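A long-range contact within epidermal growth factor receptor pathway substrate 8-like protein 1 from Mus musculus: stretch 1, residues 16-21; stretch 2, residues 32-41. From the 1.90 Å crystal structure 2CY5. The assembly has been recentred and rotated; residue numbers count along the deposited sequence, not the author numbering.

Stretch 1 16-21: LVTFCL
Stretch 2, residues 32-41: DASRKLAVMD

A helix laid across a strand is usually held mainly by side-chain packing, and this pair from a mouse protein is a compact example. Residues 16-20 form a strand that begins earlier in the chain, extended at Val-17 (phi/psi -164/152) and Phe-19 (-143/153), with Leu-16 (-104/-50) departing from that geometry. Residues 32-41 lie within a longer helix, with phi near -63 and psi near -40; its i to i+4 bonds run from Lys-36 N to Asp-32 O (2.8 Å) through Asp-41 N to Leu-37 O (2.9 Å). The axes approach to 10.0 Å with 114° between their N-to-C directions, and Val-17 CA lies 7.7 Å from Leu-37 CA. No direct hydrogen bond joins the stretches, which together bury 343 Å².

Strand alternation supplies the apolar contacts: Val-17 and Phe-19 point toward the helix, Thr-18 and Cys-20 away. Val-17 (chi1 p) sets CG1 3.7 Å from Leu-37 CD1 and CG2 at a tight 3.3 Å from Met-40 CE. Leu-37 (t, chi2 77°) starts sideways, yet its end comes nearer the strand. Ala-33 CB lies 4.4 Å from Phe-19 CZ.

The Phe-19 ring (chi1 67°, chi2 72°) gathers the aromatic contacts. Lys-36, all-trans, lays CE over one face of the Phe-19 ring, 3.9 Å from its centroid and 18° off the normal; the neighbouring ammonium polarises this methylene, favouring a CH-pi contact. Met-40, a selenomethionine (m, t, p), brings SE 4.4 Å from the Phe-19 centroid, obliquely at 46°, and 3.6 Å from Phe-19 CD2, a polarisable partner for the ring.

The polar link is indirect. Lys-36 NZ, 4.4 Å from Cys-20 O, donates to a water at 2.8 Å, and that water donates to Cys-20 O at 3.0 Å. Thus one lysine meets the ring with its CE methylene and reaches the strand backbone through a water held by NZ.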

ATOM      1  N   LEU A  16      12.441  -3.178   6.472  1.00 31.27           N
ATOM      2  CA  LEU A  16      12.171  -3.706   7.794  1.00 28.34           C
ATOM      3  C   LEU A  16      10.642  -3.711   8.061  1.00 39.61           C
ATOM      4  O   LEU A  16      10.178  -4.712   8.515  1.00 35.62           O
ATOM      5  CB  LEU A  16      12.776  -2.839   8.858  1.00 32.61           C
ATOM      6  CG  LEU A  16      14.340  -2.787   8.670  1.00 31.65           C
ATOM      7  CD1 LEU A  16      14.898  -1.952   9.900  1.00 36.85           C
ATOM      8  CD2 LEU A  16      14.873  -4.231   8.804  1.00 34.72           C
ATOM      9  N   VAL A  17       9.912  -2.609   7.846  1.00 31.47           N
ATOM     10  CA  VAL A  17       8.450  -2.590   8.172  1.00 32.76           C
ATOM     11  C   VAL A  17       7.807  -1.363   7.442  1.00 33.54           C
ATOM     12  O   VAL A  17       8.534  -0.397   7.059  1.00 31.15           O
ATOM     13  CB  VAL A  17       8.305  -2.331   9.775  1.00 27.89           C
ATOM     14  CG1 VAL A  17       8.438  -0.849  10.167  1.00 33.78           C
ATOM     15  CG2 VAL A  17       6.891  -2.792  10.162  1.00 43.79           C
ATOM     16  N   THR A  18       6.509  -1.458   7.104  1.00 27.81           N
ATOM     17  CA  THR A  18       5.733  -0.364   6.590  1.00 29.34           C
ATOM     18  C   THR A  18       4.493  -0.333   7.518  1.00 32.35           C
ATOM     19  O   THR A  18       3.869  -1.439   7.769  1.00 32.04           O
ATOM     20  CB  THR A  18       5.321  -0.664   5.233  1.00 32.21           C
ATOM     21  OG1 THR A  18       6.452  -0.658   4.335  1.00 37.62           O
ATOM     22  CG2 THR A  18       4.275   0.413   4.768  1.00 34.97           C
ATOM     23  N   PHE A  19       4.093   0.798   8.057  1.00 30.47           N
ATOM     24  CA  PHE A  19       2.904   0.848   8.885  1.00 32.56           C
ATOM     25  C   PHE A  19       2.177   2.152   8.633  1.00 34.99           C
ATOM     26  O   PHE A  19       2.814   3.138   8.193  1.00 31.99           O
ATOM     27  CB  PHE A  19       3.278   0.608  10.389  1.00 37.88           C
ATOM     28  CG  PHE A  19       4.120   1.703  11.034  1.00 37.80           C
ATOM     29  CD1 PHE A  19       3.588   2.908  11.340  1.00 34.79           C
ATOM     30  CD2 PHE A  19       5.488   1.426  11.311  1.00 41.24           C
ATOM     31  CE1 PHE A  19       4.409   3.938  11.951  1.00 37.46           C
ATOM     32  CE2 PHE A  19       6.331   2.416  11.915  1.00 39.27           C
ATOM     33  CZ  PHE A  19       5.808   3.650  12.227  1.00 36.04           C
ATOM     34  N   CYS A  20       0.855   2.191   8.835  1.00 30.68           N
ATOM     35  CA  CYS A  20       0.040   3.381   8.474  1.00 30.94           C
ATOM     36  C   CYS A  20       0.188   4.356   9.619  1.00 31.82           C
ATOM     37  O   CYS A  20       0.355   3.978  10.813  1.00 33.19           O
ATOM     38  CB  CYS A  20      -1.558   2.997   8.385  1.00 39.30           C
ATOM     39  SG  CYS A  20      -1.450   1.578   7.150  1.00 56.44           S
ATOM     40  N   LEU A  21       0.075   5.585   9.258  1.00 30.31           N
ATOM     41  CA  LEU A  21       0.144   6.690  10.288  1.00 36.71           C
ATOM     42  C   LEU A  21      -1.217   7.310  10.448  1.00 42.58           C
ATOM     43  O   LEU A  21      -1.681   7.899   9.528  1.00 45.09           O
ATOM     44  CB  LEU A  21       0.964   7.913   9.900  1.00 41.21           C
ATOM     45  CG  LEU A  21       2.412   7.819   9.984  1.00 48.95           C
ATOM     46  CD1 LEU A  21       3.038   9.126   9.649  1.00 35.88           C
ATOM     47  CD2 LEU A  21       2.758   7.493  11.456  1.00 49.32           C
ATOM     48  N   ASP A  32       9.382   9.387  17.389  1.00 38.09           N
ATOM     49  CA  ASP A  32       8.212   8.553  17.764  1.00 40.40           C
ATOM     50  C   ASP A  32       8.174   7.300  16.817  1.00 36.74           C
ATOM     51  O   ASP A  32       7.926   6.146  17.251  1.00 38.62           O
ATOM     52  CB  ASP A  32       6.886   9.212  17.554  1.00 35.80           C
ATOM     53  CG  ASP A  32       6.635  10.468  18.496  1.00 50.79           C
ATOM     54  OD1 ASP A  32       7.140  10.484  19.672  1.00 48.82           O
ATOM     55  OD2 ASP A  32       5.844  11.392  18.104  1.00 46.30           O
ATOM     56  N   ALA A  33       8.463   7.531  15.547  1.00 33.29           N
ATOM     57  CA  ALA A  33       8.417   6.433  14.585  1.00 36.56           C
ATOM     58  C   ALA A  33       9.465   5.420  14.874  1.00 42.04           C
ATOM     59  O   ALA A  33       9.177   4.191  14.731  1.00 32.01           O
ATOM     60  CB  ALA A  33       8.584   6.976  13.146  1.00 34.12           C
ATOM     61  N   SER A  34      10.706   5.875  15.218  1.00 33.09           N
ATOM     62  CA  SER A  34      11.761   4.882  15.541  1.00 38.65           C
ATOM     63  C   SER A  34      11.353   4.095  16.804  1.00 38.61           C
ATOM     64  O   SER A  34      11.627   2.881  16.906  1.00 37.25           O
ATOM     65  CB  SER A  34      13.176   5.530  15.854  1.00 39.25           C
ATOM     66  OG  SER A  34      13.562   6.334  14.844  1.00 50.11           O
ATOM     67  N   ARG A  35      10.720   4.788  17.740  1.00 37.04           N
ATOM     68  CA  ARG A  35      10.306   4.085  18.973  1.00 42.80           C
ATOM     69  C   ARG A  35       9.224   3.025  18.612  1.00 44.72           C
ATOM     70  O   ARG A  35       9.220   1.908  19.156  1.00 39.36           O
ATOM     71  CB  ARG A  35       9.667   4.988  20.073  1.00 45.23           C
ATOM     72  CG  ARG A  35      10.686   5.930  20.721  1.00 53.22           C
ATOM     73  CD  ARG A  35      10.218   6.521  22.056  1.00 54.34           C
ATOM     74  NE  ARG A  35       9.164   7.484  21.863  1.00 67.82           N
ATOM     75  CZ  ARG A  35       9.318   8.733  21.385  1.00 71.91           C
ATOM     76  NH1 ARG A  35      10.504   9.216  21.038  1.00 68.69           N
ATOM     77  NH2 ARG A  35       8.250   9.514  21.272  1.00 75.83           N
ATOM     78  N   LYS A  36       8.288   3.393  17.742  1.00 40.96           N
ATOM     79  CA  LYS A  36       7.242   2.390  17.409  1.00 39.29           C
ATOM     80  C   LYS A  36       7.942   1.266  16.641  1.00 33.32           C
ATOM     81  O   LYS A  36       7.601   0.111  16.854  1.00 34.88           O
ATOM     82  CB  LYS A  36       6.182   3.066  16.591  1.00 35.11           C
ATOM     83  CG  LYS A  36       5.154   2.084  15.983  1.00 36.60           C
ATOM     84  CD  LYS A  36       3.901   2.872  15.503  1.00 41.48           C
ATOM     85  CE  LYS A  36       2.869   1.779  14.813  1.00 46.49           C
ATOM     86  NZ  LYS A  36       1.485   2.413  14.808  1.00 49.27           N
ATOM     87  N   LEU A  37       8.966   1.553  15.768  1.00 31.48           N
ATOM     88  CA  LEU A  37       9.689   0.446  15.163  1.00 33.68           C
ATOM     89  C   LEU A  37      10.314  -0.542  16.186  1.00 38.45           C
ATOM     90  O   LEU A  37      10.236  -1.745  15.992  1.00 35.06           O
ATOM     91  CB  LEU A  37      10.871   0.926  14.246  1.00 37.68           C
ATOM     92  CG  LEU A  37      11.843  -0.098  13.738  1.00 41.83           C
ATOM     93  CD1 LEU A  37      11.197  -0.868  12.588  1.00 38.99           C
ATOM     94  CD2 LEU A  37      13.146   0.724  13.241  1.00 43.16           C
ATOM     95  N   ALA A  38      10.927  -0.036  17.252  1.00 33.55           N
ATOM     96  CA  ALA A  38      11.538  -0.896  18.260  1.00 40.70           C
ATOM     97  C   ALA A  38      10.369  -1.674  18.947  1.00 38.44           C
ATOM     98  O   ALA A  38      10.573  -2.875  19.189  1.00 44.29           O
ATOM     99  CB  ALA A  38      12.258  -0.111  19.376  1.00 41.94           C
ATOM    100  N   VAL A  39       9.232  -1.029  19.252  1.00 38.76           N
ATOM    101  CA  VAL A  39       8.101  -1.819  19.913  1.00 39.58           C
ATOM    102  C   VAL A  39       7.708  -2.969  18.978  1.00 41.99           C
ATOM    103  O   VAL A  39       7.593  -4.136  19.381  1.00 40.20           O
ATOM    104  CB  VAL A  39       6.938  -0.909  20.213  1.00 40.34           C
ATOM    105  CG1 VAL A  39       5.718  -1.686  20.730  1.00 41.95           C
ATOM    106  CG2 VAL A  39       7.336   0.036  21.328  1.00 48.29           C
HETATM  107  N   MSE A  40       7.525  -2.649  17.680  1.00 37.20           N
HETATM  108  CA  MSE A  40       7.126  -3.658  16.709  1.00 33.94           C
HETATM  109  C   MSE A  40       8.093  -4.740  16.649  1.00 40.91           C
HETATM  110  O   MSE A  40       7.766  -5.950  16.480  1.00 39.35           O
HETATM  111  CB  MSE A  40       6.864  -3.045  15.242  1.00 26.79           C
HETATM  112  CG  MSE A  40       5.661  -2.216  15.421  1.00 39.73           C
HETATM  113 SE   MSE A  40       5.441  -1.237  13.678  1.00 50.98          SE
HETATM  114  CE  MSE A  40       4.780  -2.891  12.702  1.00 46.79           C
ATOM    115  N   ASP A  41       9.338  -4.349  16.757  1.00 39.45           N
ATOM    116  CA  ASP A  41      10.346  -5.383  16.633  1.00 38.59           C
ATOM    117  C   ASP A  41      10.260  -6.263  17.894  1.00 37.90           C
ATOM    118  O   ASP A  41      10.349  -7.521  17.784  1.00 43.93           O
ATOM    119  CB  ASP A  41      11.743  -4.741  16.584  1.00 42.94           C
ATOM    120  CG  ASP A  41      12.835  -5.719  16.334  1.00 55.90           C
ATOM    121  OD1 ASP A  41      12.702  -6.865  15.663  1.00 50.45           O
ATOM    122  OD2 ASP A  41      13.888  -5.287  16.871  1.00 57.80           O
TER
HETATM  123  O   HOH W   1       1.550   4.831  13.395  1.00 49.20           O